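Local coordinates for 11S globulin seed storage protein (Amaranthus hypochondriacus, PDB 3QAC) that probably serves as a nutrient reservoir of the seed, a storage globulin with two cupin domains in each subunit, at residues A[83-88]-A[144-149]; A[139-144]-A[315-320]. All coordinates share one frame; numbering follows the deposited sequence.

How the interactions relate
The contacts illustrate how one beta barrel is closed and then joined to its partner. Interaction 1 pairs strands 80-86 and 147-151 antiparallel within the first cupin domain; interaction 2 sets strand 138-142 of that domain against residues 315-320 of the second. Their centres lie about 12 Å apart, and A144 belongs to both, on the loop that carries the chain from strand 138-142 into strand 147-151. Where M85 and H148 face the barrel interior they meet M142: H148 ND1 lies 3.5 Å from M142 SD, and M85 CG 3.8 Å from the same sulfur. T83 CG2 likewise packs on F140 CZ at 3.9 Å. Strand 138-142 thus faces interaction 1 on one side, the second domain on the other.

Interaction 1 (A[83-88]-A[144-149]); sequences TGMMIP and AGVSHW
The indole of W149 lies over the backbone of G84, whose N sits 3.6 Å above the ring plane. The CA of G84 adds a CH-pi contact, 3.9 Å from the centroid of the five-membered ring of W149, and a CB on G84 would collide with the indole. CG of W149 stands between its own backbone N and carbonyl carbon (chi1 52°), a torsion that folds the indole back across the neighbouring strand. M86 comes to the ring's edge instead, in a Met-aromatic contact with SD 3.6 Å from CD1 of W149. A glycine in place of W149 would probably uncover that side of G84 and take from the M86 sulfur its aromatic edge.

Beneath the ring the strands pair antiparallel. W149 O accepts two bonds from opposite faces of its carbonyl plane, one from G84 N and one from T83 OG1, each 3.0 Å long; W149 N returns a bond to G84 O. Further along, M86 N donates almost straight (171°) to S147 O, and a water bridges M86 O and S147 N where the strands part. On the face of M85 and H148, M85 CG touches CG1 of V146 at 3.5 Å, while H148 turns its ND1 back to V146 O, 2.9 Å away and in the ring plane.

This is jelly-roll pairing of the cupin barrel: strand 147-151 runs between strands 80-86 and 61-68, strand 138-142 packs against M85 and H148, and a second subunit reaches the opposite face, where its Q409 bonds S147 OG and its L421 packs on W149.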
loop_
_atom_site.group_PDB
_atom_site.type_symbol
_atom_site.label_atom_id
_atom_site.label_comp_id
_atom_site.label_asym_id
_atom_site.label_seq_id
_atom_site.Cartn_x
_atom_site.Cartn_y
_atom_site.Cartn_z
ATOM N N THR A 83 8.458 10.342 -27.904
ATOM C CA THR A 83 7.267 9.807 -27.296
ATOM C C THR A 83 6.335 10.960 -26.977
ATOM O O THR A 83 6.764 11.996 -26.459
ATOM C CB THR A 83 7.593 9.006 -26.019
ATOM O OG1 THR A 83 6.374 8.546 -25.427
ATOM C CG2 THR A 83 8.350 9.859 -25.019
ATOM N N GLY A 84 5.065 10.790 -27.319
ATOM C CA GLY A 84 4.048 11.717 -26.884
ATOM C C GLY A 84 3.265 11.152 -25.710
ATOM O O GLY A 84 2.683 10.074 -25.793
ATOM N N MET A 85 3.246 11.893 -24.610
ATOM C CA MET A 85 2.423 11.548 -23.465
ATOM C C MET A 85 1.185 12.441 -23.412
ATOM O O MET A 85 1.299 13.663 -23.445
ATOM C CB MET A 85 3.245 11.736 -22.210
ATOM C CG MET A 85 3.360 10.527 -21.358
ATOM S SD MET A 85 4.890 10.738 -20.464
ATOM C CE MET A 85 5.979 10.641 -21.867
ATOM N N MET A 86 0.003 11.842 -23.349
ATOM C CA MET A 86 -1.218 12.633 -23.285
ATOM C C MET A 86 -1.708 12.680 -21.862
ATOM O O MET A 86 -2.646 11.973 -21.491
ATOM C CB MET A 86 -2.317 12.069 -24.189
ATOM C CG MET A 86 -1.980 12.102 -25.677
ATOM S SD MET A 86 -1.211 10.565 -26.198
ATOM C CE MET A 86 -2.657 9.521 -26.404
ATOM N N ILE A 87 -1.060 13.502 -21.053
ATOM C CA ILE A 87 -1.445 13.601 -19.663
ATOM C C ILE A 87 -2.639 14.522 -19.547
ATOM O O ILE A 87 -2.612 15.648 -20.039
ATOM C CB ILE A 87 -0.305 14.111 -18.810
ATOM C CG1 ILE A 87 0.915 13.192 -18.966
ATOM C CG2 ILE A 87 -0.744 14.204 -17.371
ATOM C CD1 ILE A 87 2.247 13.823 -18.525
ATOM N N PRO A 88 -3.703 14.039 -18.902
ATOM C CA PRO A 88 -4.943 14.801 -18.728
ATOM C C PRO A 88 -4.692 16.112 -18.003
ATOM O O PRO A 88 -4.217 16.097 -16.866
ATOM C CB PRO A 88 -5.795 13.881 -17.842
ATOM C CG PRO A 88 -5.264 12.537 -18.094
ATOM C CD PRO A 88 -3.787 12.715 -18.273
ATOM N N ALA A 144 0.872 5.258 -14.096
ATOM C CA ALA A 144 -0.239 4.377 -14.407
ATOM C C ALA A 144 -1.293 5.107 -15.230
ATOM O O ALA A 144 -1.601 6.255 -14.967
ATOM C CB ALA A 144 -0.837 3.841 -13.142
ATOM N N GLY A 145 -1.829 4.436 -16.241
ATOM C CA GLY A 145 -2.987 4.940 -16.945
ATOM C C GLY A 145 -2.695 5.999 -17.995
ATOM O O GLY A 145 -3.562 6.326 -18.801
ATOM N N VAL A 146 -1.486 6.557 -17.983
ATOM C CA VAL A 146 -1.146 7.596 -18.951
ATOM C C VAL A 146 -1.008 7.049 -20.383
ATOM O O VAL A 146 -0.168 6.182 -20.683
ATOM C CB VAL A 146 0.125 8.396 -18.544
ATOM C CG1 VAL A 146 0.542 9.323 -19.656
ATOM C CG2 VAL A 146 -0.120 9.189 -17.267
ATOM N N SER A 147 -1.849 7.563 -21.259
ATOM C CA SER A 147 -1.840 7.146 -22.642
ATOM C C SER A 147 -0.594 7.704 -23.320
ATOM O O SER A 147 -0.141 8.815 -23.017
ATOM C CB SER A 147 -3.089 7.667 -23.333
ATOM O OG SER A 147 -3.123 9.081 -23.232
ATOM N N HIS A 148 -0.025 6.942 -24.240
ATOM C CA HIS A 148 1.200 7.388 -24.868
ATOM C C HIS A 148 1.483 6.615 -26.131
ATOM O O HIS A 148 1.064 5.462 -26.288
ATOM C CB HIS A 148 2.372 7.226 -23.906
ATOM C CG HIS A 148 2.589 5.817 -23.469
ATOM N ND1 HIS A 148 1.879 5.245 -22.438
ATOM C CD2 HIS A 148 3.412 4.850 -23.944
ATOM C CE1 HIS A 148 2.256 3.984 -22.297
ATOM N NE2 HIS A 148 3.191 3.724 -23.192
ATOM N N TRP A 149 2.198 7.267 -27.035
ATOM C CA TRP A 149 2.629 6.640 -28.266
ATOM C C TRP A 149 4.104 6.947 -28.425
ATOM O O TRP A 149 4.632 7.865 -27.797
ATOM C CB TRP A 149 1.832 7.184 -29.445
ATOM C CG TRP A 149 1.850 8.667 -29.497
ATOM C CD1 TRP A 149 0.957 9.516 -28.922
ATOM C CD2 TRP A 149 2.817 9.486 -30.155
ATOM N NE1 TRP A 149 1.298 10.812 -29.188
ATOM C CE2 TRP A 149 2.442 10.825 -29.942
ATOM C CE3 TRP A 149 3.963 9.217 -30.913
ATOM C CZ2 TRP A 149 3.172 11.898 -30.443
ATOM C CZ3 TRP A 149 4.693 10.295 -31.417
ATOM C CH2 TRP A 149 4.290 11.617 -31.177
HETATM O O HOH W 1 -3.685 9.771 -20.206
#

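Interaction 2 (A[139-144]-A[315-320]); sequences IFAMPA and LPILRH
A141 points its methyl group toward the turn of the second domain and is met there by two branched side chains. CD2 of L318 comes to 3.7 Å from CB of A141, and CG2 of I317 to 3.8 Å from the same atom, so one small methyl is gripped by a pair of methyls from consecutive residues. The two arrive by different torsions: CG2 of I317 occupies the place between its own backbone N and carbonyl carbon, whereas L318 carries CG anti to its carbonyl carbon (chi1 -63°); at chi2 (-180°) its CD1 continues the chain away from CA, and the other branch, CD2, turns to A141. L315 sets CD2 3.7 Å from the carbonyl oxygen of I139; the same CD2 stands at a looser 4.5 Å from CB of A141.

Residues 315-318 form a type I beta turn closed by L318 N donating to L315 O at 2.9 Å, and the chain then enters the short helix 318-321. That turn is what presents L315, I317 and L318 together to the strand. Here the two cupin domains of one 11S globulin subunit meet: strand 138-142 belongs to the sheet of the first barrel, and the turn and helix follow strand 305-310 of the second. V310 of that strand touches I139, L315 and L318, and L73 of the first barrel also packs on L318.

Toward P143 the fit slackens. CG of P143 and CG1 of I317 are 4.4 Å apart, and both residues are partly exposed. Beyond them P316, R319 and H320 lie on the solvent side of the turn and helix, where R319 reaches E404 rather than the strand.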
loop_
_atom_site.group_PDB
_atom_site.type_symbol
_atom_site.label_atom_id
_atom_site.label_comp_id
_atom_site.label_asym_id
_atom_site.label_seq_id
_atom_site.Cartn_x
_atom_site.Cartn_y
_atom_site.Cartn_z
ATOM N N ILE A 139 16.227 6.533 -19.213
ATOM C CA ILE A 139 15.269 5.879 -18.324
ATOM C C ILE A 139 14.069 6.780 -18.085
ATOM O O ILE A 139 14.146 7.768 -17.359
ATOM C CB ILE A 139 15.866 5.557 -16.963
ATOM C CG1 ILE A 139 17.009 4.565 -17.102
ATOM C CG2 ILE A 139 14.800 4.973 -16.068
ATOM C CD1 ILE A 139 16.563 3.140 -17.009
ATOM N N PHE A 140 12.959 6.398 -18.686
ATOM C CA PHE A 140 11.710 7.135 -18.674
ATOM C C PHE A 140 10.666 6.488 -17.726
ATOM O O PHE A 140 10.544 5.243 -17.647
ATOM C CB PHE A 140 11.185 7.084 -20.096
ATOM C CG PHE A 140 10.394 8.255 -20.489
ATOM C CD1 PHE A 140 10.961 9.256 -21.259
ATOM C CD2 PHE A 140 9.079 8.366 -20.109
ATOM C CE1 PHE A 140 10.230 10.363 -21.641
ATOM C CE2 PHE A 140 8.340 9.472 -20.487
ATOM C CZ PHE A 140 8.922 10.472 -21.257
ATOM N N ALA A 141 9.894 7.322 -17.029
ATOM C CA ALA A 141 8.833 6.829 -16.145
ATOM C C ALA A 141 7.455 7.114 -16.701
ATOM O O ALA A 141 7.114 8.265 -16.940
ATOM C CB ALA A 141 8.966 7.449 -14.758
ATOM N N MET A 142 6.665 6.063 -16.906
ATOM C CA MET A 142 5.266 6.187 -17.314
ATOM C C MET A 142 4.316 5.940 -16.143
ATOM O O MET A 142 4.213 4.817 -15.664
ATOM C CB MET A 142 4.936 5.166 -18.415
ATOM C CG MET A 142 3.622 5.451 -19.126
ATOM S SD MET A 142 3.672 7.042 -20.001
ATOM C CE MET A 142 5.081 6.798 -21.068
ATOM N N PRO A 143 3.622 6.986 -15.675
ATOM C CA PRO A 143 2.669 6.808 -14.574
ATOM C C PRO A 143 1.528 5.934 -15.033
ATOM O O PRO A 143 1.280 5.866 -16.231
ATOM C CB PRO A 143 2.145 8.222 -14.322
ATOM C CG PRO A 143 3.190 9.140 -14.924
ATOM C CD PRO A 143 3.750 8.395 -16.091
ATOM N N ALA A 144 0.872 5.258 -14.096
ATOM C CA ALA A 144 -0.239 4.377 -14.407
ATOM C C ALA A 144 -1.293 5.107 -15.230
ATOM O O ALA A 144 -1.601 6.255 -14.967
ATOM C CB ALA A 144 -0.837 3.841 -13.142
ATOM N N LEU A 315 14.856 12.024 -10.613
ATOM C CA LEU A 315 13.601 11.841 -11.344
ATOM C C LEU A 315 12.448 11.881 -10.349
ATOM O O LEU A 315 12.013 10.839 -9.832
ATOM C CB LEU A 315 13.612 10.531 -12.137
ATOM C CG LEU A 315 12.573 10.404 -13.259
ATOM C CD1 LEU A 315 12.325 11.734 -13.928
ATOM C CD2 LEU A 315 12.998 9.386 -14.289
ATOM N N PRO A 316 11.961 13.099 -10.056
ATOM C CA PRO A 316 11.010 13.320 -8.953
ATOM C C PRO A 316 9.695 12.560 -9.118
ATOM O O PRO A 316 9.108 12.153 -8.122
ATOM C CB PRO A 316 10.779 14.840 -8.977
ATOM C CG PRO A 316 12.032 15.399 -9.640
ATOM C CD PRO A 316 12.379 14.363 -10.691
ATOM N N ILE A 317 9.254 12.365 -10.355
ATOM C CA ILE A 317 8.032 11.612 -10.606
ATOM C C ILE A 317 8.116 10.224 -9.935
ATOM O O ILE A 317 7.107 9.665 -9.517
ATOM C CB ILE A 317 7.748 11.503 -12.126
ATOM C CG1 ILE A 317 6.373 10.908 -12.398
ATOM C CG2 ILE A 317 8.810 10.677 -12.822
ATOM C CD1 ILE A 317 5.246 11.629 -11.728
ATOM N N LEU A 318 9.323 9.690 -9.787
ATOM C CA LEU A 318 9.465 8.373 -9.193
ATOM C C LEU A 318 8.966 8.370 -7.761
ATOM O O LEU A 318 8.797 7.307 -7.157
ATOM C CB LEU A 318 10.914 7.898 -9.246
ATOM C CG LEU A 318 11.423 7.740 -10.671
ATOM C CD1 LEU A 318 12.866 7.256 -10.676
ATOM C CD2 LEU A 318 10.504 6.791 -11.413
ATOM N N ARG A 319 8.761 9.559 -7.200
ATOM C CA ARG A 319 8.158 9.653 -5.884
ATOM C C ARG A 319 6.748 9.075 -6.008
ATOM O O ARG A 319 6.243 8.427 -5.100
ATOM C CB ARG A 319 8.116 11.114 -5.414
ATOM C CG ARG A 319 8.094 11.326 -3.895
ATOM C CD ARG A 319 9.217 12.294 -3.450
ATOM N NE ARG A 319 9.516 13.284 -4.489
ATOM C CZ ARG A 319 10.693 13.885 -4.667
ATOM N NH1 ARG A 319 10.833 14.752 -5.659
ATOM N NH2 ARG A 319 11.733 13.620 -3.878
ATOM N N HIS A 320 6.121 9.297 -7.150
ATOM C CA HIS A 320 4.770 8.794 -7.351
ATOM C C HIS A 320 4.713 7.320 -7.763
ATOM O O HIS A 320 3.881 6.565 -7.261
ATOM C CB HIS A 320 3.981 9.674 -8.322
ATOM C CG HIS A 320 3.222 10.765 -7.637
ATOM N ND1 HIS A 320 1.991 10.556 -7.048
ATOM C CD2 HIS A 320 3.537 12.064 -7.412
ATOM C CE1 HIS A 320 1.571 11.688 -6.506
ATOM N NE2 HIS A 320 2.489 12.617 -6.715
#